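PDB 2A6Z: Emp47p (form2) from Saccharomyces cerevisiae, which is a cargo receptor with a carbohydrate recognition domain, probably involved in glycoprotein secretion and in export of Emp46p from the endoplasmic reticulum. Local coordinates for residues F63-T68 and M216-G221; I159-D164 and L171-D176. All coordinates share one frame; numbering follows the deposited sequence.

Contact 1: residues F63-T68 and M216-G221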
ATOM      1  N   PHE A  63     -15.790   1.443   2.570  1.00  6.74           N
ATOM      2  CA  PHE A  63     -14.860   0.443   3.096  1.00  6.54           C
ATOM      3  C   PHE A  63     -13.695   1.164   3.772  1.00  6.34           C
ATOM      4  O   PHE A  63     -13.453   2.327   3.593  1.00  6.92           O
ATOM      5  CB  PHE A  63     -14.337  -0.480   1.953  1.00  8.65           C
ATOM      6  CG  PHE A  63     -13.433   0.194   0.961  1.00  8.71           C
ATOM      7  CD1 PHE A  63     -12.044   0.175   1.143  1.00 14.00           C
ATOM      8  CD2 PHE A  63     -13.950   0.844  -0.129  1.00  8.21           C
ATOM      9  CE1 PHE A  63     -11.229   0.813   0.262  1.00 15.93           C
ATOM     10  CE2 PHE A  63     -13.118   1.507  -1.042  1.00  8.64           C
ATOM     11  CZ  PHE A  63     -11.753   1.511  -0.834  1.00 10.83           C
ATOM     12  N   THR A  64     -12.945   0.316   4.515  1.00  6.99           N
ATOM     13  CA  THR A  64     -11.734   0.724   5.195  1.00  8.05           C
ATOM     14  C   THR A  64     -10.660  -0.337   4.908  1.00  7.06           C
ATOM     15  O   THR A  64     -10.941  -1.557   4.968  1.00  8.21           O
ATOM     16  CB  THR A  64     -11.934   0.745   6.695  1.00  8.21           C
ATOM     17  OG1 THR A  64     -12.981   1.660   7.016  1.00  8.96           O
ATOM     18  CG2 THR A  64     -10.704   1.182   7.459  1.00  9.80           C
ATOM     19  N   MET A  65      -9.431   0.106   4.647  1.00  8.14           N
ATOM     20  CA  MET A  65      -8.260  -0.744   4.580  1.00  8.23           C
ATOM     21  C   MET A  65      -7.238  -0.226   5.586  1.00  7.08           C
ATOM     22  O   MET A  65      -6.844   0.952   5.491  1.00  8.60           O
ATOM     23  CB  MET A  65      -7.662  -0.717   3.210  1.00 12.83           C
ATOM     24  CG  MET A  65      -8.399  -1.121   1.966  0.53  8.27           C
ATOM     25  SD  MET A  65      -7.783  -0.876   0.274  0.53  9.36           S
ATOM     26  CE  MET A  65      -7.555   0.905   0.282  0.53 11.43           C
ATOM     27  N   GLU A  66      -6.761  -1.072   6.504  1.00  7.13           N
ATOM     28  CA  GLU A  66      -5.732  -0.692   7.468  1.00  7.02           C
ATOM     29  C   GLU A  66      -4.524  -1.559   7.248  1.00  6.52           C
ATOM     30  O   GLU A  66      -4.584  -2.797   7.433  1.00  7.87           O
ATOM     31  CB  GLU A  66      -6.235  -0.856   8.896  1.00  7.88           C
ATOM     32  CG  GLU A  66      -7.391   0.029   9.258  1.00  9.96           C
ATOM     33  CD  GLU A  66      -7.968  -0.087  10.611  1.00  9.17           C
ATOM     34  OE1 GLU A  66      -7.504  -0.955  11.396  1.00 13.55           O
ATOM     35  OE2 GLU A  66      -8.885   0.686  10.943  1.00 11.68           O
ATOM     36  N   TRP A  67      -3.405  -0.943   6.904  1.00  6.36           N
ATOM     37  CA  TRP A  67      -2.112  -1.660   6.704  1.00  6.13           C
ATOM     38  C   TRP A  67      -1.203  -1.355   7.857  1.00  5.72           C
ATOM     39  O   TRP A  67      -0.968  -0.184   8.180  1.00  6.69           O
ATOM     40  CB  TRP A  67      -1.477  -1.158   5.404  1.00  6.92           C
ATOM     41  CG  TRP A  67      -2.063  -1.621   4.137  1.00  6.83           C
ATOM     42  CD1 TRP A  67      -2.917  -0.965   3.313  1.00  8.16           C
ATOM     43  CD2 TRP A  67      -1.814  -2.902   3.488  1.00  7.00           C
ATOM     44  NE1 TRP A  67      -3.227  -1.741   2.208  1.00  8.57           N
ATOM     45  CE2 TRP A  67      -2.544  -2.916   2.298  1.00  8.23           C
ATOM     46  CE3 TRP A  67      -0.996  -3.998   3.850  1.00  8.03           C
ATOM     47  CZ2 TRP A  67      -2.515  -4.018   1.414  1.00  8.43           C
ATOM     48  CZ3 TRP A  67      -0.999  -5.077   2.950  1.00  9.11           C
ATOM     49  CH2 TRP A  67      -1.746  -5.063   1.785  1.00  9.37           C
ATOM     50  N   THR A  68      -0.613  -2.408   8.427  1.00  6.54           N
ATOM     51  CA  THR A  68       0.366  -2.260   9.494  1.00  6.79           C
ATOM     52  C   THR A  68       1.739  -2.723   8.913  1.00  6.46           C
ATOM     53  O   THR A  68       1.877  -3.893   8.541  1.00  7.32           O
ATOM     54  CB  THR A  68      -0.022  -3.121  10.707  1.00  7.22           C
ATOM     55  OG1 THR A  68      -1.306  -2.741  11.177  1.00  8.64           O
ATOM     56  CG2 THR A  68       0.967  -2.905  11.838  1.00  9.37           C
ATOM     57  N   MET A 216      -3.016  -6.724   7.818  1.00  7.32           N
ATOM     58  CA  MET A 216      -3.879  -5.834   7.051  1.00  7.24           C
ATOM     59  C   MET A 216      -5.306  -6.209   7.422  1.00  7.61           C
ATOM     60  O   MET A 216      -5.651  -7.380   7.474  1.00  7.92           O
ATOM     61  CB  MET A 216      -3.629  -5.981   5.537  1.00  7.92           C
ATOM     62  CG  MET A 216      -4.439  -5.069   4.606  0.54  7.71           C
ATOM     63  SD  MET A 216      -5.924  -6.038   4.198  0.54  6.59           S
ATOM     64  CE  MET A 216      -6.829  -4.837   3.211  0.54  9.74           C
ATOM     65  N   GLN A 217      -6.133  -5.207   7.682  1.00  7.41           N
ATOM     66  CA  GLN A 217      -7.510  -5.457   7.989  1.00  8.65           C
ATOM     67  C   GLN A 217      -8.383  -4.664   7.038  1.00  8.69           C
ATOM     68  O   GLN A 217      -8.162  -3.469   6.795  1.00 11.22           O
ATOM     69  CB  GLN A 217      -7.845  -5.116   9.439  1.00 10.91           C
ATOM     70  CG  GLN A 217      -7.117  -6.187  10.273  1.00 12.77           C
ATOM     71  CD  GLN A 217      -7.573  -6.126  11.716  1.00 15.34           C
ATOM     72  OE1 GLN A 217      -8.115  -7.116  12.239  1.00 18.65           O
ATOM     73  NE2 GLN A 217      -7.359  -4.976  12.350  1.00 14.20           N
ATOM     74  N   PHE A 218      -9.394  -5.325   6.497  1.00  7.89           N
ATOM     75  CA  PHE A 218     -10.380  -4.730   5.618  1.00  7.52           C
ATOM     76  C   PHE A 218     -11.714  -4.729   6.329  1.00  7.29           C
ATOM     77  O   PHE A 218     -12.092  -5.785   6.874  1.00  8.24           O
ATOM     78  CB  PHE A 218     -10.436  -5.566   4.314  1.00  8.94           C
ATOM     79  CG  PHE A 218     -11.199  -4.852   3.216  1.00 10.45           C
ATOM     80  CD1 PHE A 218     -10.505  -4.125   2.260  1.00 14.75           C
ATOM     81  CD2 PHE A 218     -12.565  -4.877   3.133  1.00 13.15           C
ATOM     82  CE1 PHE A 218     -11.160  -3.451   1.242  1.00 16.84           C
ATOM     83  CE2 PHE A 218     -13.241  -4.225   2.085  1.00 15.30           C
ATOM     84  CZ  PHE A 218     -12.521  -3.504   1.146  1.00 15.84           C
ATOM     85  N   PHE A 219     -12.410  -3.614   6.314  1.00  7.86           N
ATOM     86  CA  PHE A 219     -13.755  -3.508   6.906  1.00  7.72           C
ATOM     87  C   PHE A 219     -14.729  -3.004   5.881  1.00  8.63           C
ATOM     88  O   PHE A 219     -14.432  -2.135   5.054  1.00  8.79           O
ATOM     89  CB  PHE A 219     -13.775  -2.549   8.118  1.00  8.44           C
ATOM     90  CG  PHE A 219     -12.756  -2.862   9.188  1.00  8.81           C
ATOM     91  CD1 PHE A 219     -13.134  -3.520  10.346  1.00 10.02           C
ATOM     92  CD2 PHE A 219     -11.425  -2.492   9.062  1.00  9.62           C
ATOM     93  CE1 PHE A 219     -12.229  -3.841  11.363  1.00 10.67           C
ATOM     94  CE2 PHE A 219     -10.519  -2.820  10.056  1.00  9.82           C
ATOM     95  CZ  PHE A 219     -10.865  -3.491  11.234  1.00 10.96           C
ATOM     96  N   ASN A 220     -15.962  -3.490   5.995  1.00  9.81           N
ATOM     97  CA  ASN A 220     -17.054  -2.739   5.409  1.00 10.18           C
ATOM     98  C   ASN A 220     -17.304  -1.480   6.240  1.00 10.81           C
ATOM     99  O   ASN A 220     -17.206  -1.476   7.489  1.00 13.47           O
ATOM    100  CB  ASN A 220     -18.208  -3.719   5.309  1.00 14.69           C
ATOM    101  CG  ASN A 220     -17.880  -4.801   4.294  1.00 15.29           C
ATOM    102  OD1 ASN A 220     -17.478  -4.581   3.135  1.00 20.44           O
ATOM    103  ND2 ASN A 220     -17.977  -6.089   4.624  1.00 23.80           N
ATOM    104  N   GLY A 221     -17.657  -0.390   5.674  1.00  9.97           N
ATOM    105  CA  GLY A 221     -17.932   0.867   6.372  1.00 10.06           C
ATOM    106  C   GLY A 221     -16.636   1.556   6.732  1.00  9.27           C
ATOM    107  O   GLY A 221     -15.532   1.140   6.309  1.00  9.70           O
TER
HETATM  108  O   HOH W   1      -5.699  -2.869  11.712  1.00 12.21           O
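Thr64 and Phe219 exchange a pair of backbone hydrogen bonds, and Glu66 and Gln217 form the next hydrogen-bonded pair, the shortest of the four bonds being Glu66 N to Gln217 O at 2.8 Å. Beyond strand 216-220 a side chain takes over: Thr64 OG1 lies beside its own backbone N (chi1 -60°) and donates in the carbonyl plane, onto a lone pair of Gly221 O, at 2.7 Å.

On the face of Trp67, Met65 and Phe218 the contact is apolar, each methionine being described in one of two conformers. Met216 CG sits over the centre of the six-membered ring of Trp67, 3.5 Å from its centroid, a CH-pi contact. Met216 SD, 4.9 Å from the same centroid, adds a Met-aromatic contact. The Met65 and Phe218 side chains lie side by side, pointing the same way, with Met65 CG 3.7 Å from Phe218 CD1. The rings of Phe63 and Phe218 are nearly parallel, 2° apart, but barely overlap. This face is the inside of the legume-lectin-like beta sandwich, where Phe57 of the opposing sheet meets both rings edge-to-face.

Polar groups share the other face with Phe219, whose CE2 lies 3.8 Å from Glu66 CD. Water 1 donates to Glu66 OE1 at 2.6 Å and accepts from Gln217 NE2. Glu66 OE2 is hydrogen-bonded to Ser2 OG and forms a salt bridge with Arg160.

Contact 2: residues I159-D164 and L171-D176; sequences IRVTYD and LKVQVD
Arg160 and Gln174 face each other across a beta hairpin, strands 153-164 and 170-175, within one sheet of the legume-lectin-like sandwich. Their backbones trade two hydrogen bonds, and their side chains, lying side by side, add a third: Arg160 NH1 reaches Gln174 OE1 at 2.9 Å. The oxygen lies in the guanidinium plane and the donor falls on one of its lone pairs, although the guanidinium and amide planes are 77° apart. Thr162 and Lys172 form the next hydrogen-bonded pair, with 2.9 Å between Thr162 N and Lys172 O. Beside it, Thr162 OG1 packs 3.5 Å from Lys172 CB.

The opposite face is apolar. Val161 CG1 meets Leu171 CD1 at 4.0 Å, and Ile159 CG2 lies equally far from Val173 CG1. Leu171 CB comes to the edge of the Tyr163 ring, near CD1, the two side chains crossing at about a right angle.

Further out, several partners hold the guanidinium in place. Arg160 CG is anti to the backbone N (chi1 177°), and the chain runs extended to NE, which, like NH2, has partners beyond the hairpin; those of NH2 are Ser2 OG and Val222 O. Thr162 CG2 lies over one face of the group, 3.4 Å above the plane and offset toward the rim. Tyr163 OH is hydrogen-bonded to Phe188 N. Between the two polar pairs sits water 2, hydrogen-bonded to Gln174 OE1, to Arg160 O and, at 2.7 Å, to Thr162 OG1.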
ATOM      1  N   ILE A 159      -1.444   2.615   8.430  1.00  5.55           N
ATOM      2  CA  ILE A 159      -2.087   3.464   7.413  1.00  5.28           C
ATOM      3  C   ILE A 159      -3.536   3.026   7.326  1.00  5.24           C
ATOM      4  O   ILE A 159      -3.809   1.869   7.018  1.00  6.60           O
ATOM      5  CB  ILE A 159      -1.394   3.334   6.036  1.00  5.82           C
ATOM      6  CG1 ILE A 159       0.057   3.827   6.118  1.00  7.90           C
ATOM      7  CG2 ILE A 159      -2.195   4.058   4.976  1.00  7.23           C
ATOM      8  CD1 ILE A 159       0.850   3.545   4.862  1.00  9.85           C
ATOM      9  N   ARG A 160      -4.466   3.970   7.595  1.00  5.24           N
ATOM     10  CA  ARG A 160      -5.895   3.637   7.565  1.00  5.55           C
ATOM     11  C   ARG A 160      -6.531   4.440   6.450  1.00  5.16           C
ATOM     12  O   ARG A 160      -6.562   5.685   6.470  1.00  5.58           O
ATOM     13  CB  ARG A 160      -6.499   4.011   8.938  1.00  5.75           C
ATOM     14  CG  ARG A 160      -8.025   3.779   8.987  1.00  7.42           C
ATOM     15  CD  ARG A 160      -8.481   3.949  10.474  1.00  8.40           C
ATOM     16  NE  ARG A 160      -9.852   3.415  10.603  1.00  8.11           N
ATOM     17  CZ  ARG A 160     -10.964   4.115  10.452  1.00  7.76           C
ATOM     18  NH1 ARG A 160     -10.902   5.447  10.227  1.00  8.34           N
ATOM     19  NH2 ARG A 160     -12.119   3.484  10.547  1.00  9.19           N
ATOM     20  N   VAL A 161      -7.033   3.716   5.461  1.00  5.19           N
ATOM     21  CA  VAL A 161      -7.652   4.297   4.274  1.00  5.56           C
ATOM     22  C   VAL A 161      -9.141   4.070   4.378  1.00  5.75           C
ATOM     23  O   VAL A 161      -9.597   2.929   4.547  1.00  7.04           O
ATOM     24  CB  VAL A 161      -7.142   3.609   2.983  1.00  6.67           C
ATOM     25  CG1 VAL A 161      -7.669   4.353   1.756  1.00  8.18           C
ATOM     26  CG2 VAL A 161      -5.638   3.508   3.008  1.00  7.37           C
ATOM     27  N   THR A 162      -9.933   5.150   4.285  1.00  5.69           N
ATOM     28  CA  THR A 162     -11.372   5.026   4.328  1.00  5.85           C
ATOM     29  C   THR A 162     -11.964   5.695   3.110  1.00  5.41           C
ATOM     30  O   THR A 162     -11.500   6.718   2.632  1.00  5.99           O
ATOM     31  CB  THR A 162     -11.973   5.660   5.612  1.00  6.41           C
ATOM     32  OG1 THR A 162     -11.498   6.996   5.778  1.00  6.56           O
ATOM     33  CG2 THR A 162     -11.623   4.835   6.852  1.00  7.20           C
ATOM     34  N   TYR A 163     -13.050   5.069   2.594  1.00  5.75           N
ATOM     35  CA  TYR A 163     -13.779   5.617   1.469  1.00  5.64           C
ATOM     36  C   TYR A 163     -15.278   5.562   1.838  1.00  5.52           C
ATOM     37  O   TYR A 163     -15.827   4.466   2.017  1.00  6.47           O
ATOM     38  CB  TYR A 163     -13.499   4.829   0.180  1.00  6.32           C
ATOM     39  CG  TYR A 163     -14.161   5.453  -1.028  1.00  6.13           C
ATOM     40  CD1 TYR A 163     -13.851   6.750  -1.451  1.00  7.37           C
ATOM     41  CD2 TYR A 163     -15.110   4.753  -1.772  1.00  6.63           C
ATOM     42  CE1 TYR A 163     -14.443   7.346  -2.549  1.00  7.39           C
ATOM     43  CE2 TYR A 163     -15.693   5.340  -2.879  1.00  6.85           C
ATOM     44  CZ  TYR A 163     -15.397   6.619  -3.268  1.00  6.86           C
ATOM     45  OH  TYR A 163     -15.933   7.213  -4.380  1.00  8.31           O
ATOM     46  N   ASP A 164     -15.846   6.742   2.023  1.00  6.03           N
ATOM     47  CA  ASP A 164     -17.145   6.871   2.658  1.00  6.64           C
ATOM     48  C   ASP A 164     -18.181   7.433   1.701  1.00  6.32           C
ATOM     49  O   ASP A 164     -18.286   8.657   1.479  1.00  7.03           O
ATOM     50  CB  ASP A 164     -17.034   7.782   3.910  1.00  7.86           C
ATOM     51  CG  ASP A 164     -18.299   7.719   4.774  1.00  8.69           C
ATOM     52  OD1 ASP A 164     -19.285   7.078   4.345  1.00 11.56           O
ATOM     53  OD2 ASP A 164     -18.257   8.309   5.857  1.00 10.92           O
ATOM     54  N   LEU A 171     -12.635  10.299   0.638  1.00  5.51           N
ATOM     55  CA  LEU A 171     -11.437   9.420   0.670  1.00  5.31           C
ATOM     56  C   LEU A 171     -10.491  10.047   1.692  1.00  5.04           C
ATOM     57  O   LEU A 171     -10.114  11.209   1.520  1.00  5.93           O
ATOM     58  CB  LEU A 171     -10.803   9.369  -0.701  1.00  5.98           C
ATOM     59  CG  LEU A 171      -9.478   8.639  -0.783  1.00  6.03           C
ATOM     60  CD1 LEU A 171      -9.641   7.134  -0.428  1.00  7.16           C
ATOM     61  CD2 LEU A 171      -8.886   8.774  -2.189  1.00  8.18           C
ATOM     62  N   LYS A 172     -10.127   9.288   2.706  1.00  5.01           N
ATOM     63  CA  LYS A 172      -9.272   9.803   3.762  1.00  5.14           C
ATOM     64  C   LYS A 172      -8.187   8.772   4.044  1.00  4.82           C
ATOM     65  O   LYS A 172      -8.426   7.563   4.015  1.00  5.34           O
ATOM     66  CB  LYS A 172     -10.094  10.092   5.020  1.00  6.08           C
ATOM     67  CG  LYS A 172      -9.284  10.623   6.199  1.00  6.66           C
ATOM     68  CD  LYS A 172     -10.160  11.221   7.252  1.00 11.57           C
ATOM     69  CE  LYS A 172     -10.919  10.200   7.975  1.00 12.99           C
ATOM     70  NZ  LYS A 172     -11.682  10.942   9.022  1.00 14.49           N
ATOM     71  N   VAL A 173      -6.992   9.298   4.319  1.00  4.81           N
ATOM     72  CA  VAL A 173      -5.894   8.487   4.794  1.00  4.70           C
ATOM     73  C   VAL A 173      -5.436   9.058   6.152  1.00  4.82           C
ATOM     74  O   VAL A 173      -5.197  10.255   6.253  1.00  5.55           O
ATOM     75  CB  VAL A 173      -4.734   8.468   3.790  1.00  5.78           C
ATOM     76  CG1 VAL A 173      -3.527   7.738   4.362  1.00  8.15           C
ATOM     77  CG2 VAL A 173      -5.205   7.842   2.480  1.00  6.81           C
ATOM     78  N   GLN A 174      -5.333   8.164   7.129  1.00  5.09           N
ATOM     79  CA  GLN A 174      -4.765   8.467   8.446  1.00  5.39           C
ATOM     80  C   GLN A 174      -3.488   7.666   8.618  1.00  5.09           C
ATOM     81  O   GLN A 174      -3.357   6.559   8.086  1.00  6.10           O
ATOM     82  CB  GLN A 174      -5.756   8.076   9.541  1.00  6.24           C
ATOM     83  CG  GLN A 174      -7.042   8.941   9.521  1.00  6.47           C
ATOM     84  CD  GLN A 174      -8.156   8.211  10.275  1.00  7.56           C
ATOM     85  OE1 GLN A 174      -8.731   7.283   9.732  1.00  8.13           O
ATOM     86  NE2 GLN A 174      -8.413   8.571  11.491  1.00 16.61           N
ATOM     87  N   VAL A 175      -2.547   8.239   9.374  1.00  5.26           N
ATOM     88  CA  VAL A 175      -1.335   7.551   9.776  1.00  5.80           C
ATOM     89  C   VAL A 175      -1.317   7.581  11.296  1.00  5.72           C
ATOM     90  O   VAL A 175      -1.352   8.653  11.922  1.00  6.59           O
ATOM     91  CB  VAL A 175      -0.081   8.274   9.212  1.00  6.56           C
ATOM     92  CG1 VAL A 175       1.187   7.646   9.790  1.00  8.51           C
ATOM     93  CG2 VAL A 175      -0.092   8.263   7.688  1.00  7.85           C
ATOM     94  N   ASP A 176      -1.318   6.377  11.883  1.00  6.80           N
ATOM     95  CA  ASP A 176      -1.327   6.263  13.354  1.00  7.79           C
ATOM     96  C   ASP A 176      -2.483   7.092  13.932  1.00  8.18           C
ATOM     97  O   ASP A 176      -2.333   7.710  14.998  1.00  9.81           O
ATOM     98  CB  ASP A 176      -0.002   6.697  13.951  1.00  8.84           C
ATOM     99  CG  ASP A 176       1.201   5.988  13.327  1.00  7.93           C
ATOM    100  OD1 ASP A 176       1.161   4.968  12.701  1.00  9.07           O
ATOM    101  OD2 ASP A 176       2.304   6.647  13.581  1.00  9.84           O
TER
HETATM  102  O   HOH W   2      -9.035   7.167   6.981  1.00  6.59           O

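Contacts 1 and 2 belong to one sheet, strands 63-72 and 153-164 being neighbours in it, and their centres are 9 Å apart. Probable backbone hydrogen bonds tie them together directly: Met65 O to Val161 N and Trp67 N to Ile159 O, both 2.8 Å. On the polar face Thr64 OG1 packs 3.5 Å from Thr162 CG2, and the pairing of Glu66 with Arg160 NE connects the water-linked side chains of contact 1 to the Arg160–Gln174 pair of contact 2. Along the chain contact 2 is nested within the long loop closed by contact 1.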